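Local coordinates for beta-N-acetylhexosaminidase (Microbacterium sp. HJ5, PDB 7BWG), which probably hydrolyses terminal non-reducing N-acetyl-D-hexosamine residues from N-acetyl-beta-D-hexosaminides, as a member of glycoside hydrolase family 20, at residues P20-P24 against T114-L118; D180-R184 against A197-V202; A469-E473 against F491-V495. One frame throughout, in Å; residues are numbered along the deposited sequence.

Contact 1: residues P20-P24 against T114-L118; sequences PAVVP and TLGQL
Gln117, near the C-terminal end of helix 105-118, holds the backbone of Val23 with its carboxamide and so ties the N-terminal segment of the chain to the helix that packs on the sheet of the family 20 accessory domain (domain 2). The amide works as a donor and an acceptor on one residue: OE1 takes the backbone N-H of Val23, while NE2 gives to the carbonyl O of the same Val23. The first bond is weak, 2.6 Å from Val23 N to Gln117 OE1 but bent to 130° at the hydrogen. The second, from Gln117 NE2 to Val23 O, is modelled at a very short 2.4 Å. Gln117 OE1 also lies 2.8 Å from Val23 O, two acceptors and no bond, so the exact placing of the amide is doubtful at 2.85 Å resolution. With CG anti to the carbonyl carbon (chi1 -53°) and the chain extended beyond it, the amide of Gln117 is carried clear of the helix to the loop.

Thr114 spends its hydroxyl elsewhere: OG1 is hydrogen-bonded to Tyr89 OH and to the carbonyl of Tyr110, and it is the methyl CG2 that faces the loop, 3.7 Å from Val22 CG1. The carbonyl of Val22 looks to another helix, with a weak bond from Arg494. Leu118, whose side chain also packs against strand 126-135, meets the loop twice. Its CG lies 3.8 Å from Val22 CG1, and farther back along the loop its methyl CD2 comes to 3.5 Å from Pro20 CB.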
ATOM      1  N   PRO A  20     -38.301  19.239  13.303  1.00 30.69           N
ATOM      2  CA  PRO A  20     -36.914  19.707  13.423  1.00 28.81           C
ATOM      3  C   PRO A  20     -36.119  19.447  12.152  1.00 29.13           C
ATOM      4  O   PRO A  20     -36.081  18.326  11.638  1.00 29.74           O
ATOM      5  CB  PRO A  20     -36.370  18.899  14.608  1.00 24.28           C
ATOM      6  CG  PRO A  20     -37.581  18.411  15.342  1.00 21.77           C
ATOM      7  CD  PRO A  20     -38.619  18.193  14.289  1.00 25.02           C
ATOM      8  N   ALA A  21     -35.472  20.498  11.651  1.00 31.96           N
ATOM      9  CA  ALA A  21     -34.760  20.430  10.383  1.00 32.30           C
ATOM     10  C   ALA A  21     -33.396  19.773  10.561  1.00 30.64           C
ATOM     11  O   ALA A  21     -32.629  20.146  11.453  1.00 26.75           O
ATOM     12  CB  ALA A  21     -34.597  21.830   9.793  1.00 30.06           C
ATOM     13  N   VAL A  22     -33.098  18.801   9.700  1.00 28.39           N
ATOM     14  CA  VAL A  22     -31.816  18.099   9.698  1.00 26.15           C
ATOM     15  C   VAL A  22     -31.498  17.686   8.267  1.00 24.11           C
ATOM     16  O   VAL A  22     -32.349  17.121   7.573  1.00 22.53           O
ATOM     17  CB  VAL A  22     -31.828  16.870  10.631  1.00 23.33           C
ATOM     18  CG1 VAL A  22     -31.600  17.287  12.077  1.00 20.93           C
ATOM     19  CG2 VAL A  22     -33.142  16.121  10.499  1.00 25.13           C
ATOM     20  N   VAL A  23     -30.277  17.972   7.822  1.00 22.39           N
ATOM     21  CA  VAL A  23     -29.843  17.651   6.463  1.00 18.02           C
ATOM     22  C   VAL A  23     -28.569  16.815   6.531  1.00 18.29           C
ATOM     23  O   VAL A  23     -27.615  17.209   7.215  1.00 22.34           O
ATOM     24  CB  VAL A  23     -29.623  18.925   5.631  1.00 17.61           C
ATOM     25  CG1 VAL A  23     -29.283  18.574   4.189  1.00 21.97           C
ATOM     26  CG2 VAL A  23     -30.851  19.815   5.684  1.00 19.84           C
ATOM     27  N   PRO A  24     -28.488  15.669   5.832  1.00 17.69           N
ATOM     28  CA  PRO A  24     -29.483  15.084   4.924  1.00 20.20           C
ATOM     29  C   PRO A  24     -30.732  14.586   5.643  1.00 21.14           C
ATOM     30  O   PRO A  24     -30.651  14.197   6.808  1.00 23.39           O
ATOM     31  CB  PRO A  24     -28.734  13.905   4.284  1.00 19.69           C
ATOM     32  CG  PRO A  24     -27.291  14.127   4.596  1.00 16.29           C
ATOM     33  CD  PRO A  24     -27.268  14.848   5.897  1.00 20.54           C
ATOM     34  N   THR A 114     -26.068  14.511  13.371  1.00 20.60           N
ATOM     35  CA  THR A 114     -27.463  14.938  13.403  1.00 18.13           C
ATOM     36  C   THR A 114     -27.784  15.703  14.680  1.00 21.22           C
ATOM     37  O   THR A 114     -28.656  16.581  14.671  1.00 22.50           O
ATOM     38  CB  THR A 114     -28.387  13.728  13.263  1.00 14.56           C
ATOM     39  OG1 THR A 114     -27.842  12.818  12.299  1.00 17.38           O
ATOM     40  CG2 THR A 114     -29.770  14.160  12.807  1.00 18.35           C
ATOM     41  N   LEU A 115     -27.092  15.389  15.778  1.00 17.42           N
ATOM     42  CA  LEU A 115     -27.300  16.124  17.023  1.00 17.49           C
ATOM     43  C   LEU A 115     -26.968  17.601  16.847  1.00 20.76           C
ATOM     44  O   LEU A 115     -27.707  18.470  17.323  1.00 25.38           O
ATOM     45  CB  LEU A 115     -26.454  15.504  18.138  1.00 22.40           C
ATOM     46  CG  LEU A 115     -26.846  15.712  19.608  1.00 20.70           C
ATOM     47  CD1 LEU A 115     -26.652  17.153  20.072  1.00 21.81           C
ATOM     48  CD2 LEU A 115     -28.277  15.261  19.846  1.00 21.97           C
ATOM     49  N   GLY A 116     -25.863  17.903  16.163  1.00 19.78           N
ATOM     50  CA  GLY A 116     -25.499  19.293  15.942  1.00 19.16           C
ATOM     51  C   GLY A 116     -26.554  20.057  15.168  1.00 19.15           C
ATOM     52  O   GLY A 116     -26.903  21.186  15.522  1.00 19.73           O
ATOM     53  N   GLN A 117     -27.082  19.450  14.102  1.00 19.62           N
ATOM     54  CA  GLN A 117     -28.154  20.089  13.346  1.00 22.37           C
ATOM     55  C   GLN A 117     -29.422  20.203  14.179  1.00 22.55           C
ATOM     56  O   GLN A 117     -30.166  21.184  14.062  1.00 20.08           O
ATOM     57  CB  GLN A 117     -28.426  19.306  12.063  1.00 19.02           C
ATOM     58  CG  GLN A 117     -27.193  19.055  11.217  1.00 21.23           C
ATOM     59  CD  GLN A 117     -27.492  18.220   9.993  1.00 18.83           C
ATOM     60  OE1 GLN A 117     -28.601  17.712   9.831  1.00 18.69           O
ATOM     61  NE2 GLN A 117     -26.503  18.075   9.118  1.00 18.23           N
ATOM     62  N   LEU A 118     -29.684  19.208  15.028  1.00 19.42           N
ATOM     63  CA  LEU A 118     -30.885  19.232  15.852  1.00 19.32           C
ATOM     64  C   LEU A 118     -30.820  20.321  16.913  1.00 24.58           C
ATOM     65  O   LEU A 118     -31.854  20.900  17.264  1.00 26.10           O
ATOM     66  CB  LEU A 118     -31.095  17.867  16.504  1.00 20.69           C
ATOM     67  CG  LEU A 118     -32.100  16.959  15.795  1.00 22.32           C
ATOM     68  CD1 LEU A 118     -32.016  15.539  16.320  1.00 29.53           C
ATOM     69  CD2 LEU A 118     -33.495  17.509  15.976  1.00 22.74           C
TER

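Contact 2: residues D180-R184 against A197-V202; sequences DQGWR and ASSTAV
Gln181 and Arg184 bring the most surface to this contact from residues 180-184, and they reach the 197-202 loop in different ways. Gln181 lays its aliphatic part beside Val202, the two side chains pointing the same way with CG 4.2 Å from Val202 CB, while its amide NE2 is hydrogen-bonded outside the two segments, to Gly279 O. Its own backbone O receives a weak bond from Thr200 OG1. Arg184 starts out away from the loop, but a bend at chi2 (-48°) brings the guanidinium back over Gly182, whose CA sits over the centre of one face. The group then meets the loop with its edge: NH2 points at Thr200 O, 2.5 Å as modelled and nearly straight at 173°, in the carbonyl plane, and NH1 makes a weaker bond to Ser198 O.

All this lies in the (beta/alpha)8-type catalytic domain, where a short, weakly bonded strand at about 182-183 runs back antiparallel to barrel strand 172-179 and the loop follows helix 192-196. The carbonyls of Gly208, Ala149 and, weakly, Val148 take further N-H groups of Arg184, so this buried cation links several loops through their backbone oxygens.

Trp183 adds a backbone bond, its N 3.0 Å from Ala197 O and well above that carbonyl's plane. At the root of the side chain, Trp183 CB lies 3.8 Å from Ala197 CB, while the ring leads off toward Leu193 and Thr194.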
ATOM      1  N   ASP A 180      -3.344  18.946 -16.251  1.00 23.03           N
ATOM      2  CA  ASP A 180      -2.452  19.709 -17.116  1.00 21.50           C
ATOM      3  C   ASP A 180      -1.791  20.878 -16.401  1.00 24.01           C
ATOM      4  O   ASP A 180      -0.901  21.513 -16.979  1.00 24.93           O
ATOM      5  CB  ASP A 180      -3.221  20.229 -18.332  1.00 20.07           C
ATOM      6  CG  ASP A 180      -3.838  19.115 -19.150  1.00 24.74           C
ATOM      7  OD1 ASP A 180      -3.131  18.126 -19.429  1.00 26.26           O
ATOM      8  OD2 ASP A 180      -5.029  19.227 -19.511  1.00 31.68           O
ATOM      9  N   GLN A 181      -2.196  21.176 -15.168  1.00 23.59           N
ATOM     10  CA  GLN A 181      -1.719  22.349 -14.456  1.00 19.55           C
ATOM     11  C   GLN A 181      -0.749  22.021 -13.331  1.00 19.09           C
ATOM     12  O   GLN A 181      -0.133  22.942 -12.782  1.00 23.84           O
ATOM     13  CB  GLN A 181      -2.909  23.140 -13.889  1.00 21.47           C
ATOM     14  CG  GLN A 181      -3.807  23.786 -14.944  1.00 22.04           C
ATOM     15  CD  GLN A 181      -4.605  22.775 -15.754  1.00 21.75           C
ATOM     16  OE1 GLN A 181      -4.758  21.621 -15.350  1.00 22.10           O
ATOM     17  NE2 GLN A 181      -5.112  23.204 -16.903  1.00 25.96           N
ATOM     18  N   GLY A 182      -0.593  20.748 -12.976  1.00 18.97           N
ATOM     19  CA  GLY A 182       0.338  20.375 -11.930  1.00 22.02           C
ATOM     20  C   GLY A 182       0.225  18.932 -11.483  1.00 25.22           C
ATOM     21  O   GLY A 182      -0.784  18.267 -11.735  1.00 25.08           O
ATOM     22  N   TRP A 183       1.271  18.439 -10.821  1.00 26.05           N
ATOM     23  CA  TRP A 183       1.298  17.110 -10.223  1.00 22.92           C
ATOM     24  C   TRP A 183       1.482  17.281  -8.722  1.00 24.49           C
ATOM     25  O   TRP A 183       2.457  17.901  -8.283  1.00 25.89           O
ATOM     26  CB  TRP A 183       2.425  16.264 -10.820  1.00 19.41           C
ATOM     27  CG  TRP A 183       2.533  14.899 -10.225  1.00 21.72           C
ATOM     28  CD1 TRP A 183       3.138  14.563  -9.051  1.00 22.81           C
ATOM     29  CD2 TRP A 183       2.022  13.681 -10.776  1.00 21.19           C
ATOM     30  NE1 TRP A 183       3.033  13.211  -8.835  1.00 25.40           N
ATOM     31  CE2 TRP A 183       2.352  12.646  -9.881  1.00 22.52           C
ATOM     32  CE3 TRP A 183       1.317  13.365 -11.941  1.00 23.26           C
ATOM     33  CZ2 TRP A 183       2.000  11.318 -10.112  1.00 24.39           C
ATOM     34  CZ3 TRP A 183       0.967  12.047 -12.167  1.00 21.10           C
ATOM     35  CH2 TRP A 183       1.312  11.041 -11.261  1.00 23.46           C
ATOM     36  N   ARG A 184       0.560  16.725  -7.934  1.00 19.17           N
ATOM     37  CA  ARG A 184       0.432  17.115  -6.536  1.00 25.41           C
ATOM     38  C   ARG A 184       0.813  16.042  -5.522  1.00 28.21           C
ATOM     39  O   ARG A 184       0.863  16.351  -4.327  1.00 28.34           O
ATOM     40  CB  ARG A 184      -1.005  17.577  -6.250  1.00 22.76           C
ATOM     41  CG  ARG A 184      -1.454  18.761  -7.096  1.00 21.51           C
ATOM     42  CD  ARG A 184      -0.412  19.865  -7.084  1.00 19.03           C
ATOM     43  NE  ARG A 184      -0.795  21.008  -7.908  1.00 22.83           N
ATOM     44  CZ  ARG A 184       0.055  21.937  -8.332  1.00 24.93           C
ATOM     45  NH1 ARG A 184       1.340  21.858  -8.011  1.00 24.58           N
ATOM     46  NH2 ARG A 184      -0.376  22.945  -9.077  1.00 20.89           N
ATOM     47  N   ALA A 197       7.060  19.234 -11.938  1.00 29.19           N
ATOM     48  CA  ALA A 197       5.694  19.362 -12.427  1.00 27.10           C
ATOM     49  C   ALA A 197       4.745  19.975 -11.408  1.00 26.13           C
ATOM     50  O   ALA A 197       3.559  20.142 -11.714  1.00 27.24           O
ATOM     51  CB  ALA A 197       5.153  17.997 -12.875  1.00 26.83           C
ATOM     52  N   SER A 198       5.227  20.325 -10.216  1.00 25.40           N
ATOM     53  CA  SER A 198       4.398  20.912  -9.171  1.00 28.80           C
ATOM     54  C   SER A 198       4.712  22.383  -8.931  1.00 26.57           C
ATOM     55  O   SER A 198       4.225  22.958  -7.953  1.00 24.89           O
ATOM     56  CB  SER A 198       4.560  20.128  -7.869  1.00 28.02           C
ATOM     57  OG  SER A 198       5.899  19.693  -7.705  1.00 29.27           O
ATOM     58  N   SER A 199       5.507  23.005  -9.802  1.00 24.90           N
ATOM     59  CA  SER A 199       5.925  24.380  -9.564  1.00 23.56           C
ATOM     60  C   SER A 199       4.785  25.369  -9.768  1.00 27.20           C
ATOM     61  O   SER A 199       4.745  26.410  -9.104  1.00 32.15           O
ATOM     62  CB  SER A 199       7.094  24.735 -10.482  1.00 26.83           C
ATOM     63  OG  SER A 199       6.816  24.376 -11.826  1.00 24.01           O
ATOM     64  N   THR A 200       3.851  25.064 -10.661  1.00 25.31           N
ATOM     65  CA  THR A 200       2.883  26.039 -11.140  1.00 22.23           C
ATOM     66  C   THR A 200       1.472  25.699 -10.670  1.00 21.98           C
ATOM     67  O   THR A 200       1.216  24.655 -10.062  1.00 21.66           O
ATOM     68  CB  THR A 200       2.933  26.128 -12.667  1.00 21.24           C
ATOM     69  OG1 THR A 200       2.525  24.878 -13.237  1.00 21.56           O
ATOM     70  CG2 THR A 200       4.343  26.448 -13.128  1.00 25.47           C
ATOM     71  N   ALA A 201       0.562  26.631 -10.939  1.00 24.18           N
ATOM     72  CA  ALA A 201      -0.875  26.432 -10.824  1.00 21.84           C
ATOM     73  C   ALA A 201      -1.528  27.264 -11.920  1.00 21.85           C
ATOM     74  O   ALA A 201      -0.852  27.994 -12.650  1.00 18.32           O
ATOM     75  CB  ALA A 201      -1.385  26.811  -9.430  1.00 20.43           C
ATOM     76  N   VAL A 202      -2.850  27.157 -12.041  1.00 20.18           N
ATOM     77  CA  VAL A 202      -3.543  27.894 -13.090  1.00 23.12           C
ATOM     78  C   VAL A 202      -3.479  29.388 -12.793  1.00 22.86           C
ATOM     79  O   VAL A 202      -3.576  29.819 -11.634  1.00 23.35           O
ATOM     80  CB  VAL A 202      -4.990  27.391 -13.241  1.00 22.48           C
ATOM     81  CG1 VAL A 202      -5.854  27.827 -12.073  1.00 21.78           C
ATOM     82  CG2 VAL A 202      -5.583  27.869 -14.554  1.00 24.52           C
TER

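Contact 3: residues A469-E473 against F491-V495; sequences AAAAE and FRARV
Phe491 points its ring from helix 488-497 into helix 467-475 and meets it rim first. Near the ring plane, Ala469 CB lies 3.7 Å from CZ, and Glu473 CG lies 3.5 Å from CE1. The phenyl thus wedges between residues one turn apart on the opposing helix, and CG anti to the backbone N aims it there. Val495, one turn further along its own helix, sets CG1 over one ring face, offset toward the rim, and brings CG2 to 3.9 Å from Ala469 CB. The Glu473 and Phe491 side chains run antiparallel past one another, the carboxylate turned 55° from the ring.

Beyond the ring that carboxylate meets Arg494. The guanidinium comes end-on, NH1 at 2.8 Å from Glu473 OE1 and NH2 at 3.1 Å from Glu473 OE2, with a third bond from NH2 to OE1. Both oxygens lie near the guanidinium plane, yet the donors stand above the carboxylate plane, the two planes being 35° apart; this is a tilted pair rather than a coplanar one. A bend at chi3 turns the guanidinium out of the line of the arginine chain.

The segments run at 115° to each other, joining a helix of the catalytic barrel domain to one in the C-terminal part of the chain. Tyr426 stacks on Phe491 and bonds Glu473 OE2, while Ala25 N gives to OE1. With both partners buried, the salt bridge, the Ala25 N-H and the bond with Tyr426 OH would be expected to favour the charged form of Glu473.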
ATOM      1  N   ALA A 469     -25.148  20.089   0.076  1.00 22.44           N
ATOM      2  CA  ALA A 469     -26.230  19.437   0.804  1.00 24.09           C
ATOM      3  C   ALA A 469     -27.120  18.648  -0.145  1.00 22.58           C
ATOM      4  O   ALA A 469     -27.605  17.564   0.202  1.00 22.24           O
ATOM      5  CB  ALA A 469     -27.044  20.474   1.576  1.00 23.08           C
ATOM      6  N   ALA A 470     -27.339  19.175  -1.353  1.00 19.06           N
ATOM      7  CA  ALA A 470     -28.064  18.416  -2.365  1.00 19.61           C
ATOM      8  C   ALA A 470     -27.302  17.161  -2.769  1.00 20.84           C
ATOM      9  O   ALA A 470     -27.909  16.185  -3.220  1.00 21.88           O
ATOM     10  CB  ALA A 470     -28.337  19.293  -3.588  1.00 22.94           C
ATOM     11  N   ALA A 471     -25.974  17.170  -2.620  1.00 20.80           N
ATOM     12  CA  ALA A 471     -25.194  15.958  -2.845  1.00 18.17           C
ATOM     13  C   ALA A 471     -25.429  14.947  -1.735  1.00 20.41           C
ATOM     14  O   ALA A 471     -25.753  13.783  -1.999  1.00 21.20           O
ATOM     15  CB  ALA A 471     -23.708  16.301  -2.951  1.00 21.85           C
ATOM     16  N   ALA A 472     -25.268  15.378  -0.482  1.00 18.05           N
ATOM     17  CA  ALA A 472     -25.508  14.489   0.648  1.00 16.71           C
ATOM     18  C   ALA A 472     -26.951  14.007   0.681  1.00 19.86           C
ATOM     19  O   ALA A 472     -27.215  12.868   1.084  1.00 21.47           O
ATOM     20  CB  ALA A 472     -25.152  15.202   1.951  1.00 17.26           C
ATOM     21  N   GLU A 473     -27.895  14.851   0.258  1.00 18.86           N
ATOM     22  CA  GLU A 473     -29.289  14.428   0.183  1.00 21.97           C
ATOM     23  C   GLU A 473     -29.461  13.301  -0.827  1.00 20.84           C
ATOM     24  O   GLU A 473     -30.080  12.273  -0.531  1.00 21.30           O
ATOM     25  CB  GLU A 473     -30.179  15.617  -0.180  1.00 23.41           C
ATOM     26  CG  GLU A 473     -30.569  16.483   1.003  1.00 23.60           C
ATOM     27  CD  GLU A 473     -31.947  16.151   1.535  1.00 23.81           C
ATOM     28  OE1 GLU A 473     -32.097  16.048   2.770  1.00 24.29           O
ATOM     29  OE2 GLU A 473     -32.880  15.993   0.719  1.00 23.57           O
ATOM     30  N   PHE A 491     -36.442  20.588   1.237  1.00 29.70           N
ATOM     31  CA  PHE A 491     -34.999  20.803   1.260  1.00 27.57           C
ATOM     32  C   PHE A 491     -34.675  22.276   1.472  1.00 25.86           C
ATOM     33  O   PHE A 491     -33.898  22.628   2.366  1.00 25.43           O
ATOM     34  CB  PHE A 491     -34.367  20.288  -0.036  1.00 27.74           C
ATOM     35  CG  PHE A 491     -32.890  20.558  -0.142  1.00 25.35           C
ATOM     36  CD1 PHE A 491     -31.972  19.701   0.443  1.00 26.80           C
ATOM     37  CD2 PHE A 491     -32.417  21.665  -0.830  1.00 29.81           C
ATOM     38  CE1 PHE A 491     -30.614  19.945   0.347  1.00 27.87           C
ATOM     39  CE2 PHE A 491     -31.060  21.913  -0.928  1.00 25.55           C
ATOM     40  CZ  PHE A 491     -30.158  21.052  -0.339  1.00 21.18           C
ATOM     41  N   ARG A 492     -35.287  23.154   0.672  1.00 24.64           N
ATOM     42  CA  ARG A 492     -35.047  24.588   0.802  1.00 23.98           C
ATOM     43  C   ARG A 492     -35.397  25.115   2.188  1.00 25.72           C
ATOM     44  O   ARG A 492     -34.919  26.189   2.567  1.00 28.36           O
ATOM     45  CB  ARG A 492     -35.844  25.354  -0.256  1.00 19.02           C
ATOM     46  N   ALA A 493     -36.219  24.397   2.950  1.00 26.91           N
ATOM     47  CA  ALA A 493     -36.526  24.818   4.310  1.00 25.41           C
ATOM     48  C   ALA A 493     -35.519  24.282   5.318  1.00 24.94           C
ATOM     49  O   ALA A 493     -35.137  24.996   6.251  1.00 25.71           O
ATOM     50  CB  ALA A 493     -37.939  24.372   4.697  1.00 28.75           C
ATOM     51  N   ARG A 494     -35.068  23.039   5.137  1.00 28.60           N
ATOM     52  CA  ARG A 494     -34.186  22.412   6.115  1.00 25.27           C
ATOM     53  C   ARG A 494     -32.753  22.920   5.999  1.00 23.32           C
ATOM     54  O   ARG A 494     -32.111  23.203   7.017  1.00 23.92           O
ATOM     55  CB  ARG A 494     -34.233  20.892   5.957  1.00 24.99           C
ATOM     56  CG  ARG A 494     -35.618  20.296   6.153  1.00 24.62           C
ATOM     57  CD  ARG A 494     -35.589  18.777   6.099  1.00 25.85           C
ATOM     58  NE  ARG A 494     -35.648  18.272   4.731  1.00 27.42           N
ATOM     59  CZ  ARG A 494     -34.610  17.765   4.074  1.00 27.66           C
ATOM     60  NH1 ARG A 494     -33.423  17.688   4.661  1.00 22.65           N
ATOM     61  NH2 ARG A 494     -34.758  17.330   2.831  1.00 26.04           N
ATOM     62  N   VAL A 495     -32.232  23.041   4.775  1.00 22.90           N
ATOM     63  CA  VAL A 495     -30.878  23.553   4.608  1.00 24.07           C
ATOM     64  C   VAL A 495     -30.816  25.050   4.901  1.00 21.32           C
ATOM     65  O   VAL A 495     -29.743  25.572   5.228  1.00 23.11           O
ATOM     66  CB  VAL A 495     -30.349  23.207   3.198  1.00 23.57           C
ATOM     67  CG1 VAL A 495     -31.153  23.899   2.122  1.00 21.02           C
ATOM     68  CG2 VAL A 495     -28.878  23.554   3.066  1.00 23.67           C
TER

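How the contacts relate
Contacts 1 and 3 form one continuous patch, their centres 11 Å apart. The 20-24 loop, one side of contact 1, also touches both helices of contact 3: Val23 CG2 lies 3.5 Å from Arg494 NH1, and Pro24 CG packs 3.6 Å from Ala472 CB. The accessory domain, the 467-475 helix and the 488-497 helix therefore meet around this N-terminal loop. Contact 2 stands apart, on the other side of the chain's centre, with its centre 39 Å from that of contact 1 and 34 Å from that of contact 3; the nearest atoms of contacts 2 and 3 are about 23 Å apart. All three lie away from Glu320, the predicted proton donor.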